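Local coordinates for protein FprA (Mycobacterium tuberculosis, PDB 1LQT) that transfers electrons between NADPH and ferredoxin as an FAD-containing reductase, and may supply electrons to P450 systems, at residues L215-E229 and R261-T273. Sequence-based numbering, arbitrary orientation.
Sequences LADLDGVDVVIDPAE and RPGHRRMVFRFLT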
loop_
_atom_site.group_PDB
_atom_site.type_symbol
_atom_site.label_atom_id
_atom_site.label_comp_id
_atom_site.label_asym_id
_atom_site.label_seq_id
_atom_site.Cartn_x
_atom_site.Cartn_y
_atom_site.Cartn_z
ATOM N N LEU A 215 -15.972 11.044 5.407
ATOM C CA LEU A 215 -15.434 12.360 5.667
ATOM C C LEU A 215 -16.419 13.213 6.482
ATOM O O LEU A 215 -15.986 14.112 7.202
ATOM C CB LEU A 215 -15.082 13.056 4.354
ATOM C CG LEU A 215 -14.144 12.269 3.417
ATOM C CD1 LEU A 215 -13.976 12.986 2.120
ATOM C CD2 LEU A 215 -12.814 11.989 4.084
ATOM N N ALA A 216 -17.707 12.940 6.335
ATOM C CA ALA A 216 -18.752 13.688 7.034
ATOM C C ALA A 216 -18.676 13.504 8.532
ATOM O O ALA A 216 -19.245 14.293 9.287
ATOM C CB ALA A 216 -20.119 13.258 6.542
ATOM N N ASP A 217 -17.992 12.462 8.973
ATOM C CA ASP A 217 -17.916 12.139 10.400
ATOM C C ASP A 217 -16.650 12.610 11.101
ATOM O O ASP A 217 -16.390 12.264 12.256
ATOM C CB ASP A 217 -18.109 10.642 10.566
ATOM C CG ASP A 217 -19.499 10.196 10.154
ATOM O OD1 ASP A 217 -20.476 10.964 10.325
ATOM O OD2 ASP A 217 -19.729 9.085 9.655
ATOM N N LEU A 218 -15.883 13.434 10.420
ATOM C CA LEU A 218 -14.701 14.005 11.004
ATOM C C LEU A 218 -15.063 15.200 11.856
ATOM O O LEU A 218 -15.407 16.276 11.350
ATOM C CB LEU A 218 -13.747 14.437 9.908
ATOM C CG LEU A 218 -13.218 13.327 9.010
ATOM C CD1 LEU A 218 -12.527 13.911 7.814
ATOM C CD2 LEU A 218 -12.283 12.459 9.781
ATOM N N ASP A 219 -15.025 15.003 13.167
ATOM C CA ASP A 219 -15.323 16.063 14.096
ATOM C C ASP A 219 -14.389 17.245 13.862
ATOM O O ASP A 219 -13.175 17.074 13.786
ATOM C CB ASP A 219 -15.112 15.558 15.531
ATOM C CG ASP A 219 -16.231 14.672 16.031
ATOM O OD1 ASP A 219 -16.823 13.884 15.268
ATOM O OD2 ASP A 219 -16.572 14.680 17.233
ATOM N N GLY A 220 -14.946 18.441 13.774
ATOM C CA GLY A 220 -14.166 19.646 13.620
ATOM C C GLY A 220 -13.746 19.979 12.212
ATOM O O GLY A 220 -13.081 21.009 12.006
ATOM N N VAL A 221 -14.125 19.141 11.247
ATOM C CA VAL A 221 -13.722 19.322 9.870
ATOM C C VAL A 221 -14.929 19.466 8.993
ATOM O O VAL A 221 -15.871 18.670 9.062
ATOM C CB VAL A 221 -12.945 18.095 9.364
ATOM C CG1 VAL A 221 -12.442 18.304 7.927
ATOM C CG2 VAL A 221 -11.798 17.788 10.309
ATOM N N ASP A 222 -14.894 20.490 8.159
ATOM C CA ASP A 222 -15.865 20.637 7.087
ATOM C C ASP A 222 -15.247 20.250 5.743
ATOM O O ASP A 222 -14.135 20.670 5.370
ATOM C CB ASP A 222 -16.340 22.042 6.993
ATOM C CG ASP A 222 -17.235 22.446 8.170
ATOM O OD1 ASP A 222 -17.724 21.602 8.950
ATOM O OD2 ASP A 222 -17.482 23.607 8.351
ATOM N N VAL A 223 -16.026 19.505 4.995
ATOM C CA VAL A 223 -15.666 19.145 3.629
ATOM C C VAL A 223 -16.155 20.281 2.731
ATOM O O VAL A 223 -17.306 20.687 2.830
ATOM C CB VAL A 223 -16.300 17.835 3.252
ATOM C CG1 VAL A 223 -15.968 17.494 1.813
ATOM C CG2 VAL A 223 -15.798 16.741 4.151
ATOM N N VAL A 224 -15.268 20.823 1.914
ATOM C CA VAL A 224 -15.546 21.975 1.084
ATOM C C VAL A 224 -15.417 21.570 -0.375
ATOM O O VAL A 224 -14.343 21.213 -0.836
ATOM C CB VAL A 224 -14.580 23.130 1.392
ATOM C CG1 VAL A 224 -14.867 24.290 0.464
ATOM C CG2 VAL A 224 -14.662 23.548 2.839
ATOM N N ILE A 225 -16.529 21.659 -1.106
ATOM C CA ILE A 225 -16.520 21.496 -2.547
ATOM C C ILE A 225 -17.303 22.647 -3.138
ATOM O O ILE A 225 -18.506 22.754 -2.928
ATOM C CB ILE A 225 -17.123 20.199 -3.003
ATOM C CG1 ILE A 225 -16.482 19.033 -2.251
ATOM C CG2 ILE A 225 -16.958 20.053 -4.517
ATOM C CD1 ILE A 225 -16.956 17.704 -2.696
ATOM N N ASP A 226 -16.631 23.510 -3.863
ATOM C CA ASP A 226 -17.317 24.619 -4.492
ATOM C C ASP A 226 -18.303 24.065 -5.521
ATOM O O ASP A 226 -17.950 23.198 -6.298
ATOM C CB ASP A 226 -16.262 25.482 -5.161
ATOM C CG ASP A 226 -16.808 26.773 -5.653
ATOM O OD1 ASP A 226 -17.725 26.766 -6.476
ATOM O OD2 ASP A 226 -16.344 27.854 -5.260
ATOM N N PRO A 227 -19.537 24.561 -5.534
ATOM C CA PRO A 227 -20.490 24.073 -6.518
ATOM C C PRO A 227 -19.966 24.080 -7.959
ATOM O O PRO A 227 -20.363 23.232 -8.745
ATOM C CB PRO A 227 -21.671 25.020 -6.335
ATOM C CG PRO A 227 -21.625 25.320 -4.904
ATOM C CD PRO A 227 -20.164 25.487 -4.573
ATOM N N ALA A 228 -19.097 25.015 -8.304
ATOM C CA ALA A 228 -18.539 25.085 -9.642
ATOM C C ALA A 228 -17.752 23.841 -10.018
ATOM O O ALA A 228 -17.572 23.570 -11.191
ATOM C CB ALA A 228 -17.645 26.302 -9.796
ATOM N N GLU A 229 -17.259 23.099 -9.028
ATOM C CA GLU A 229 -16.538 21.869 -9.302
ATOM C C GLU A 229 -17.441 20.811 -9.944
ATOM O O GLU A 229 -16.960 19.853 -10.509
ATOM C CB GLU A 229 -15.918 21.298 -8.028
ATOM C CG GLU A 229 -14.878 22.178 -7.377
ATOM C CD GLU A 229 -13.602 22.347 -8.157
ATOM O OE1 GLU A 229 -13.239 21.436 -8.894
ATOM O OE2 GLU A 229 -12.949 23.401 -8.011
ATOM N N ARG A 261 -18.438 27.624 6.575
ATOM C CA ARG A 261 -18.524 28.107 7.968
ATOM C C ARG A 261 -17.176 28.545 8.519
ATOM O O ARG A 261 -16.312 27.677 8.636
ATOM C CB ARG A 261 -18.868 26.878 8.858
ATOM C CG ARG A 261 -20.288 26.770 9.361
ATOM C CD ARG A 261 -20.850 25.350 9.536
ATOM N NE ARG A 261 -19.896 24.322 9.979
ATOM C CZ ARG A 261 -20.256 23.197 10.607
ATOM N NH1 ARG A 261 -21.532 22.956 10.885
ATOM N NH2 ARG A 261 -19.354 22.304 10.964
ATOM N N PRO A 262 -16.960 29.793 8.959
ATOM C CA PRO A 262 -15.703 30.097 9.630
ATOM C C PRO A 262 -15.479 29.234 10.865
ATOM O O PRO A 262 -16.440 28.783 11.495
ATOM C CB PRO A 262 -15.925 31.551 10.078
ATOM C CG PRO A 262 -16.882 32.113 9.175
ATOM C CD PRO A 262 -17.799 31.005 8.876
ATOM N N GLY A 263 -14.209 29.023 11.181
ATOM C CA GLY A 263 -13.827 28.437 12.453
ATOM C C GLY A 263 -13.558 26.955 12.447
ATOM O O GLY A 263 -13.206 26.383 13.460
ATOM N N HIS A 264 -13.726 26.304 11.322
ATOM C CA HIS A 264 -13.561 24.868 11.235
ATOM C C HIS A 264 -12.329 24.548 10.428
ATOM O O HIS A 264 -11.874 25.344 9.634
ATOM C CB HIS A 264 -14.818 24.283 10.578
ATOM C CG HIS A 264 -16.055 24.503 11.384
ATOM N ND1 HIS A 264 -16.665 23.490 12.086
ATOM C CD2 HIS A 264 -16.776 25.622 11.628
ATOM C CE1 HIS A 264 -17.715 23.974 12.732
ATOM N NE2 HIS A 264 -17.803 25.269 12.471
ATOM N N ARG A 265 -11.765 23.380 10.654
ATOM C CA ARG A 265 -10.733 22.906 9.757
ATOM C C ARG A 265 -11.427 22.521 8.444
ATOM O O ARG A 265 -12.608 22.212 8.445
ATOM C CB ARG A 265 -9.957 21.750 10.377
ATOM C CG ARG A 265 -9.224 22.135 11.681
ATOM C CD ARG A 265 -8.484 20.914 12.317
ATOM N NE ARG A 265 -9.498 19.936 12.702
ATOM C CZ ARG A 265 -9.335 18.781 13.345
ATOM N NH1 ARG A 265 -8.107 18.355 13.685
ATOM N NH2 ARG A 265 -10.432 18.035 13.628
ATOM N N ARG A 266 -10.688 22.575 7.337
ATOM C CA ARG A 266 -11.289 22.410 6.007
ATOM C C ARG A 266 -10.568 21.337 5.185
ATOM O O ARG A 266 -9.359 21.364 5.095
ATOM C CB ARG A 266 -11.209 23.730 5.226
ATOM C CG ARG A 266 -12.083 24.848 5.772
ATOM C CD ARG A 266 -11.652 26.243 5.289
ATOM N NE ARG A 266 -11.563 26.399 3.835
ATOM C CZ ARG A 266 -12.533 26.814 3.036
ATOM N NH1 ARG A 266 -13.726 27.058 3.525
ATOM N NH2 ARG A 266 -12.294 26.972 1.738
ATOM N N MET A 267 -11.355 20.482 4.536
ATOM C CA MET A 267 -10.874 19.549 3.541
ATOM C C MET A 267 -11.505 19.975 2.233
ATOM O O MET A 267 -12.693 19.782 2.041
ATOM C CB MET A 267 -11.264 18.124 3.896
ATOM C CG MET A 267 -10.610 17.115 2.985
ATOM S SD MET A 267 -11.135 15.419 3.307
ATOM C CE MET A 267 -10.482 15.144 4.950
ATOM N N VAL A 268 -10.708 20.567 1.349
ATOM C CA VAL A 268 -11.194 21.185 0.120
ATOM C C VAL A 268 -10.871 20.297 -1.072
ATOM O O VAL A 268 -9.737 19.834 -1.209
ATOM C CB VAL A 268 -10.487 22.554 -0.093
ATOM C CG1 VAL A 268 -10.953 23.211 -1.371
ATOM C CG2 VAL A 268 -10.685 23.480 1.085
ATOM N N PHE A 269 -11.851 20.068 -1.939
ATOM C CA PHE A 269 -11.631 19.317 -3.176
ATOM C C PHE A 269 -11.592 20.272 -4.358
ATOM O O PHE A 269 -12.531 21.003 -4.605
ATOM C CB PHE A 269 -12.739 18.298 -3.420
ATOM C CG PHE A 269 -12.701 17.110 -2.476
ATOM C CD1 PHE A 269 -13.191 17.214 -1.201
ATOM C CD2 PHE A 269 -12.167 15.916 -2.877
ATOM C CE1 PHE A 269 -13.162 16.139 -0.336
ATOM C CE2 PHE A 269 -12.128 14.837 -2.031
ATOM C CZ PHE A 269 -12.613 14.947 -0.758
ATOM N N ARG A 270 -10.487 20.197 -5.100
ATOM C CA ARG A 270 -10.300 20.927 -6.359
ATOM C C ARG A 270 -10.058 19.900 -7.460
ATOM O O ARG A 270 -9.187 19.062 -7.325
ATOM C CB ARG A 270 -9.082 21.828 -6.253
ATOM C CG ARG A 270 -9.289 23.056 -5.393
ATOM C CD ARG A 270 -10.001 24.190 -6.074
ATOM N NE ARG A 270 -9.335 24.653 -7.285
ATOM C CZ ARG A 270 -8.311 25.511 -7.361
ATOM N NH1 ARG A 270 -7.783 26.091 -6.302
ATOM N NH2 ARG A 270 -7.849 25.842 -8.543
ATOM N N PHE A 271 -10.856 19.934 -8.503
ATOM C CA PHE A 271 -10.707 19.061 -9.638
ATOM C C PHE A 271 -10.159 19.864 -10.817
ATOM O O PHE A 271 -10.001 21.072 -10.763
ATOM C CB PHE A 271 -12.020 18.381 -9.989
ATOM C CG PHE A 271 -12.569 17.538 -8.875
ATOM C CD1 PHE A 271 -12.208 16.205 -8.744
ATOM C CD2 PHE A 271 -13.415 18.069 -7.934
ATOM C CE1 PHE A 271 -12.711 15.432 -7.729
ATOM C CE2 PHE A 271 -13.915 17.296 -6.915
ATOM C CZ PHE A 271 -13.566 15.965 -6.809
ATOM N N LEU A 272 -9.813 19.144 -11.885
ATOM C CA LEU A 272 -9.308 19.724 -13.124
ATOM C C LEU A 272 -8.141 20.686 -12.849
ATOM O O LEU A 272 -8.021 21.760 -13.434
ATOM C CB LEU A 272 -10.410 20.406 -13.911
ATOM C CG LEU A 272 -11.491 19.461 -14.379
ATOM C CD1 LEU A 272 -12.645 20.179 -15.031
ATOM C CD2 LEU A 272 -10.943 18.417 -15.334
ATOM N N THR A 273 -7.235 20.235 -11.982
ATOM C CA THR A 273 -6.121 21.046 -11.529
ATOM C C THR A 273 -4.885 20.157 -11.420
ATOM O O THR A 273 -4.955 19.093 -10.830
ATOM C CB THR A 273 -6.441 21.697 -10.176
ATOM O OG1 THR A 273 -7.623 22.462 -10.276
ATOM C CG2 THR A 273 -5.340 22.628 -9.738
HETATM O O HOH W 1 -16.967 25.059 6.385
HETATM O O HOH W 2 -16.531 20.964 11.558
HETATM O O HOH W 3 -13.789 23.389 -4.046
HETATM O O HOH W 4 -10.786 23.455 -9.543
#
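Asp222 OD1 is gripped by Arg261 NH2, in a salt bridge of 2.7 Å, and by a water that also meets His264 ND1. Arg261 NE donates to Asp222 OD2 on the syn side through a bent hydrogen bond, N-H...O 133°. The carboxylate and guanidinium planes stand 50° apart, so the pair is twisted out of the flat two-pronged form. A second water joins OD2 to the backbone N of Arg261, and Asp222 OD2 itself lies over one face of the imidazole, 3.5 Å from His264 CG.

Behind this charged end the two chains run as parallel neighbours. Asp222 and Val224 use both N and O, one on each side of their paired residue: Asp222 N reaches Arg265 O and its O receives Met267 N, after which Val224 brackets Val268 in the same way, its N donating to Met267 O and its O receiving Phe269 N. On the face carrying Val221 and Val223, Met267 extends with CG anti to its backbone N (chi1 -172°), and the bend at chi3 brings Met267 CE to Leu218 CD1 at 3.7 Å. Met267 SD lies equally far, 3.9 Å, from Leu215 CD1 and CD2. Leu215 CD1 also meets the edge of the Phe269 ring, 3.7 Å from Phe269 CZ. Helix 157-167 packs against Met267 and Phe269 on this side.

Beyond the strands, Glu229 is bent at chi2, and Glu229 OE1 takes Phe271 N at 2.8 Å from above the carboxylate plane. A water bridges OE2 to Arg270 NE and Phe271 O; the guanidinium has its stronger partner in Glu311.

Strand 265-270 also bonds to strand 193-197, leaving 221-224 outermost in the six-stranded parallel sheet, an arrangement characteristic of the Rossmann-type NADP-binding domain.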